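Local coordinates for tube-forming protein in Mycobacterial Envelpe, TiME (Mycolicibacterium smegmatis, PDB 7CU9) that probably forms an envelope-spanning tube in the mycobacterial outer envelope, a putative channel for protein secretion, at residues B[97-102]-B[153-158]; B[165-170]-B[178-183]. All coordinates share one frame; numbering follows the deposited sequence.

Contact 1: B[97-102]-B[153-158]; sequences RAYHRV and NTTRKR
Tyr99 and Val102, one helical turn apart, face Thr155 and Lys157 where helix segment 97-102 lies over strand segment 153-158. The two run nearly antiparallel, at 159° between their N-to-C directions, and their axes approach to 8.8 Å. The backbones come nearest at Tyr99 and Lys157, with 6.3 Å between Tyr99 CA and Lys157 CA. Tyr99 has its CG anti to the backbone N (chi1 177°), which carries the ring off the helix and obliquely across the strand. Thr155 meets that ring obliquely with its methyl, Thr155 CG2 lying 3.9 Å from Tyr99 CD1. The same methyl also reaches Val102, with Val102 CG2 4.2 Å from Thr155 CG2. Lys157 crosses the tyrosine at about a right angle and touches it with the start of its chain, Lys157 CG being 4.0 Å from Tyr99 CB. The chain then bends at chi2 and chi3 and leads its amine away to the carbonyl oxygen of Glu159. The other polar ends are also bonded outside the interface: Tyr99 OH to Gly134 O, and Thr155 OG1 to Gln164 NE2. Leu162 and Trp140, from the neighbouring strands, add to the apolar layer. Helix and sheet are thus joined by van der Waals packing alone between these segments, while the buried hydroxyls are satisfied by other residues.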
loop_
_atom_site.group_PDB
_atom_site.type_symbol
_atom_site.label_atom_id
_atom_site.label_comp_id
_atom_site.label_asym_id
_atom_site.label_seq_id
_atom_site.Cartn_x
_atom_site.Cartn_y
_atom_site.Cartn_z
ATOM N N ARG B 97 -27.979 -1.363 -17.258
ATOM C CA ARG B 97 -27.503 -1.498 -18.655
ATOM C C ARG B 97 -26.043 -1.037 -18.723
ATOM O O ARG B 97 -25.253 -1.694 -19.412
ATOM C CB ARG B 97 -28.407 -0.731 -19.622
ATOM C CG ARG B 97 -29.754 -1.401 -19.844
ATOM C CD ARG B 97 -30.515 -0.758 -20.983
ATOM N NE ARG B 97 -30.934 0.613 -20.718
ATOM C CZ ARG B 97 -32.035 0.974 -20.060
ATOM N NH1 ARG B 97 -32.852 0.070 -19.547
ATOM N NH2 ARG B 97 -32.315 2.257 -19.914
ATOM N N ALA B 98 -25.684 0.041 -18.024
ATOM C CA ALA B 98 -24.293 0.549 -18.004
ATOM C C ALA B 98 -23.382 -0.495 -17.352
ATOM O O ALA B 98 -22.293 -0.766 -17.899
ATOM C CB ALA B 98 -24.225 1.878 -17.304
ATOM N N TYR B 99 -23.816 -1.088 -16.240
ATOM C CA TYR B 99 -23.079 -2.183 -15.564
ATOM C C TYR B 99 -22.821 -3.307 -16.575
ATOM O O TYR B 99 -21.695 -3.823 -16.654
ATOM C CB TYR B 99 -23.843 -2.678 -14.337
ATOM C CG TYR B 99 -23.175 -3.841 -13.655
ATOM C CD1 TYR B 99 -22.026 -3.650 -12.907
ATOM C CD2 TYR B 99 -23.660 -5.129 -13.795
ATOM C CE1 TYR B 99 -21.379 -4.713 -12.298
ATOM C CE2 TYR B 99 -23.026 -6.202 -13.194
ATOM C CZ TYR B 99 -21.884 -5.993 -12.440
ATOM O OH TYR B 99 -21.260 -7.058 -11.849
ATOM N N HIS B 100 -23.836 -3.672 -17.354
ATOM C CA HIS B 100 -23.733 -4.793 -18.325
ATOM C C HIS B 100 -22.875 -4.404 -19.531
ATOM O O HIS B 100 -22.282 -5.313 -20.136
ATOM C CB HIS B 100 -25.120 -5.349 -18.661
ATOM C CG HIS B 100 -25.549 -6.321 -17.621
ATOM N ND1 HIS B 100 -25.084 -7.624 -17.606
ATOM C CD2 HIS B 100 -26.311 -6.177 -16.518
ATOM C CE1 HIS B 100 -25.562 -8.241 -16.548
ATOM N NE2 HIS B 100 -26.324 -7.378 -15.865
ATOM N N ARG B 101 -22.731 -3.120 -19.855
ATOM C CA ARG B 101 -21.775 -2.715 -20.921
ATOM C C ARG B 101 -20.340 -2.985 -20.442
ATOM O O ARG B 101 -19.486 -3.269 -21.291
ATOM C CB ARG B 101 -22.028 -1.274 -21.369
ATOM C CG ARG B 101 -23.312 -1.136 -22.172
ATOM C CD ARG B 101 -23.431 0.208 -22.859
ATOM N NE ARG B 101 -23.654 1.310 -21.930
ATOM C CZ ARG B 101 -24.841 1.716 -21.479
ATOM N NH1 ARG B 101 -25.954 1.099 -21.840
ATOM N NH2 ARG B 101 -24.907 2.741 -20.649
ATOM N N VAL B 102 -20.077 -2.932 -19.137
ATOM C CA VAL B 102 -18.756 -3.360 -18.588
ATOM C C VAL B 102 -18.653 -4.885 -18.681
ATOM O O VAL B 102 -17.703 -5.380 -19.325
ATOM C CB VAL B 102 -18.527 -2.890 -17.142
ATOM C CG1 VAL B 102 -17.203 -3.428 -16.604
ATOM C CG2 VAL B 102 -18.571 -1.370 -17.026
ATOM N N ASN B 153 -9.292 -3.260 -9.809
ATOM C CA ASN B 153 -10.479 -2.522 -10.306
ATOM C C ASN B 153 -11.723 -3.089 -9.633
ATOM O O ASN B 153 -11.799 -4.316 -9.463
ATOM C CB ASN B 153 -10.627 -2.649 -11.818
ATOM C CG ASN B 153 -9.469 -2.057 -12.590
ATOM O OD1 ASN B 153 -9.591 -0.976 -13.155
ATOM N ND2 ASN B 153 -8.351 -2.763 -12.630
ATOM N N THR B 154 -12.674 -2.223 -9.298
ATOM C CA THR B 154 -14.019 -2.647 -8.841
ATOM C C THR B 154 -15.062 -1.783 -9.549
ATOM O O THR B 154 -14.859 -0.556 -9.670
ATOM C CB THR B 154 -14.137 -2.637 -7.314
ATOM O OG1 THR B 154 -15.354 -3.317 -6.997
ATOM C CG2 THR B 154 -14.134 -1.251 -6.711
ATOM N N THR B 155 -16.107 -2.435 -10.047
ATOM C CA THR B 155 -17.277 -1.796 -10.688
ATOM C C THR B 155 -18.501 -2.189 -9.874
ATOM O O THR B 155 -18.714 -3.397 -9.670
ATOM C CB THR B 155 -17.413 -2.233 -12.148
ATOM O OG1 THR B 155 -16.248 -1.760 -12.820
ATOM C CG2 THR B 155 -18.670 -1.705 -12.804
ATOM N N ARG B 156 -19.270 -1.212 -9.414
ATOM C CA ARG B 156 -20.397 -1.498 -8.504
ATOM C C ARG B 156 -21.623 -0.736 -8.967
ATOM O O ARG B 156 -21.533 0.474 -9.201
ATOM C CB ARG B 156 -20.003 -1.163 -7.074
ATOM C CG ARG B 156 -18.769 -1.938 -6.654
ATOM C CD ARG B 156 -18.454 -1.688 -5.220
ATOM N NE ARG B 156 -17.218 -2.361 -4.885
ATOM C CZ ARG B 156 -16.768 -2.472 -3.652
ATOM N NH1 ARG B 156 -17.450 -1.927 -2.657
ATOM N NH2 ARG B 156 -15.631 -3.104 -3.423
ATOM N N LYS B 157 -22.720 -1.468 -9.100
ATOM C CA LYS B 157 -24.042 -0.922 -9.470
ATOM C C LYS B 157 -24.840 -0.814 -8.173
ATOM O O LYS B 157 -24.990 -1.833 -7.483
ATOM C CB LYS B 157 -24.653 -1.837 -10.529
ATOM C CG LYS B 157 -25.881 -1.289 -11.228
ATOM C CD LYS B 157 -27.086 -1.256 -10.345
ATOM C CE LYS B 157 -28.370 -1.471 -11.108
ATOM N NZ LYS B 157 -29.523 -1.407 -10.187
ATOM N N ARG B 158 -25.286 0.390 -7.830
ATOM C CA ARG B 158 -26.030 0.661 -6.577
ATOM C C ARG B 158 -27.225 1.531 -6.952
ATOM O O ARG B 158 -27.003 2.688 -7.307
ATOM C CB ARG B 158 -25.115 1.322 -5.542
ATOM C CG ARG B 158 -23.901 0.490 -5.149
ATOM C CD ARG B 158 -24.311 -0.733 -4.351
ATOM N NE ARG B 158 -23.168 -1.482 -3.836
ATOM C CZ ARG B 158 -22.584 -2.515 -4.440
ATOM N NH1 ARG B 158 -23.005 -2.961 -5.611
ATOM N NH2 ARG B 158 -21.560 -3.106 -3.847
#

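Contact 2: B[165-170]-B[178-183]; sequences AKVCQS and NVLAGA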
loop_
_atom_site.group_PDB
_atom_site.type_symbol
_atom_site.label_atom_id
_atom_site.label_comp_id
_atom_site.label_asym_id
_atom_site.label_seq_id
_atom_site.Cartn_x
_atom_site.Cartn_y
_atom_site.Cartn_z
ATOM N N ALA B 165 -13.730 2.184 -9.369
ATOM C CA ALA B 165 -12.480 2.635 -8.733
ATOM C C ALA B 165 -11.357 1.703 -9.161
ATOM O O ALA B 165 -11.609 0.518 -9.428
ATOM C CB ALA B 165 -12.637 2.685 -7.240
ATOM N N LYS B 166 -10.157 2.263 -9.237
ATOM C CA LYS B 166 -8.939 1.564 -9.688
ATOM C C LYS B 166 -7.797 2.038 -8.794
ATOM O O LYS B 166 -7.633 3.259 -8.652
ATOM C CB LYS B 166 -8.696 1.880 -11.164
ATOM C CG LYS B 166 -7.405 1.345 -11.760
ATOM C CD LYS B 166 -7.191 1.809 -13.181
ATOM C CE LYS B 166 -6.649 3.222 -13.260
ATOM N NZ LYS B 166 -6.410 3.646 -14.658
ATOM N N VAL B 167 -7.070 1.101 -8.195
ATOM C CA VAL B 167 -5.844 1.398 -7.404
ATOM C C VAL B 167 -4.687 0.643 -8.051
ATOM O O VAL B 167 -4.762 -0.594 -8.121
ATOM C CB VAL B 167 -6.016 1.041 -5.920
ATOM C CG1 VAL B 167 -4.702 1.188 -5.170
ATOM C CG2 VAL B 167 -7.105 1.884 -5.268
ATOM N N CYS B 168 -3.687 1.389 -8.525
ATOM C CA CYS B 168 -2.493 0.868 -9.229
ATOM C C CYS B 168 -1.278 1.056 -8.321
ATOM O O CYS B 168 -1.108 2.152 -7.759
ATOM C CB CYS B 168 -2.251 1.598 -10.541
ATOM S SG CYS B 168 -3.594 1.432 -11.747
ATOM N N GLN B 169 -0.472 0.011 -8.180
ATOM C CA GLN B 169 0.703 0.000 -7.284
ATOM C C GLN B 169 1.399 -1.348 -7.416
ATOM O O GLN B 169 0.804 -2.288 -7.956
ATOM C CB GLN B 169 0.295 0.222 -5.826
ATOM C CG GLN B 169 -0.861 -0.659 -5.364
ATOM C CD GLN B 169 -1.093 -0.562 -3.876
ATOM O OE1 GLN B 169 -1.750 0.351 -3.388
ATOM N NE2 GLN B 169 -0.551 -1.516 -3.138
ATOM N N SER B 170 2.622 -1.446 -6.905
ATOM C CA SER B 170 3.218 -2.761 -6.598
ATOM C C SER B 170 2.410 -3.403 -5.461
ATOM O O SER B 170 1.469 -2.758 -4.935
ATOM C CB SER B 170 4.679 -2.620 -6.277
ATOM O OG SER B 170 4.868 -1.777 -5.159
ATOM N N ASN B 178 -11.239 -1.493 -2.331
ATOM C CA ASN B 178 -12.490 -1.868 -1.618
ATOM C C ASN B 178 -12.840 -0.783 -0.594
ATOM O O ASN B 178 -14.022 -0.410 -0.512
ATOM C CB ASN B 178 -12.385 -3.252 -0.981
ATOM C CG ASN B 178 -12.390 -4.351 -2.019
ATOM O OD1 ASN B 178 -12.762 -4.120 -3.168
ATOM N ND2 ASN B 178 -11.958 -5.538 -1.629
ATOM N N VAL B 179 -11.857 -0.277 0.155
ATOM C CA VAL B 179 -12.113 0.829 1.123
ATOM C C VAL B 179 -12.618 2.046 0.335
ATOM O O VAL B 179 -13.607 2.669 0.757
ATOM C CB VAL B 179 -10.866 1.176 1.956
ATOM C CG1 VAL B 179 -11.069 2.457 2.745
ATOM C CG2 VAL B 179 -10.476 0.038 2.885
ATOM N N LEU B 180 -11.964 2.360 -0.782
ATOM C CA LEU B 180 -12.288 3.544 -1.619
ATOM C C LEU B 180 -13.715 3.415 -2.163
ATOM O O LEU B 180 -14.480 4.377 -2.028
ATOM C CB LEU B 180 -11.262 3.655 -2.747
ATOM C CG LEU B 180 -11.508 4.765 -3.769
ATOM C CD1 LEU B 180 -11.674 6.124 -3.092
ATOM C CD2 LEU B 180 -10.386 4.801 -4.790
ATOM N N ALA B 181 -14.060 2.282 -2.774
ATOM C CA ALA B 181 -15.419 2.052 -3.316
ATOM C C ALA B 181 -16.449 2.190 -2.187
ATOM O O ALA B 181 -17.526 2.756 -2.439
ATOM C CB ALA B 181 -15.511 0.715 -4.004
ATOM N N GLY B 182 -16.136 1.691 -0.990
ATOM C CA GLY B 182 -16.999 1.854 0.196
ATOM C C GLY B 182 -17.213 3.323 0.525
ATOM O O GLY B 182 -18.366 3.734 0.753
ATOM N N ALA B 183 -16.139 4.113 0.539
ATOM C CA ALA B 183 -16.175 5.556 0.862
ATOM C C ALA B 183 -17.035 6.291 -0.171
ATOM O O ALA B 183 -17.822 7.171 0.216
ATOM C CB ALA B 183 -14.775 6.115 0.916
#
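Leu180 of helix segment 178-183 points its side chain at strand segment 165-170 and meets Ala165 and Val167, two residues of one strand face. One methyl does the work. Leu180 CD2 lies 3.9 Å from Ala165 CB and, more loosely, 4.4 Å from Val167 CG2. With chi1 at 176°, the leucine CG is trans to the backbone N, and this brings CD2 within touch of both strand side chains. Ala165 is short, and the helix comes close here: Ala165 CA and Ala181 CA are 6.2 Å apart. Lys166, between the two, points to the other side of the sheet and pairs with Asp51 in a salt bridge. The contact itself is purely apolar, and its three touching residues are all buried. Farther along the strand, Cys168 forms a disulfide with Cys151, which ties strand 161-169 to its neighbour 150-158. Gln169 NE2 donates to Ser170 O at 3.0 Å and also to Ala64 O of the second subunit. Val82 of strand 77-89 and Met13 also pack against the leucine. Val177 and Met184 of the same helix also rest on Ala165, so helix 174-185 lies against the central strands of the antiparallel sheet.

In the fold
Contacts 1 and 2 follow each other along the chain, with their centres 15 Å apart, and both lie within the PknH-like extracellular domain. Strands 150-158 and 161-169 are consecutive in sequence and adjacent in the antiparallel sheet. A probable hydrogen bond from Thr154 N to Ala165 O (2.9 Å) joins them. Helix 92-103 packs on one face of this sheet and helix 174-185 on the other. Arg156, on the strand of contact 1, points away from helix 92-103 and packs against Asn178 and Ala181 of contact 2. The two contacts therefore clamp one pair of central strands between two helices, giving the soluble domain a layered helix-sheet-helix core.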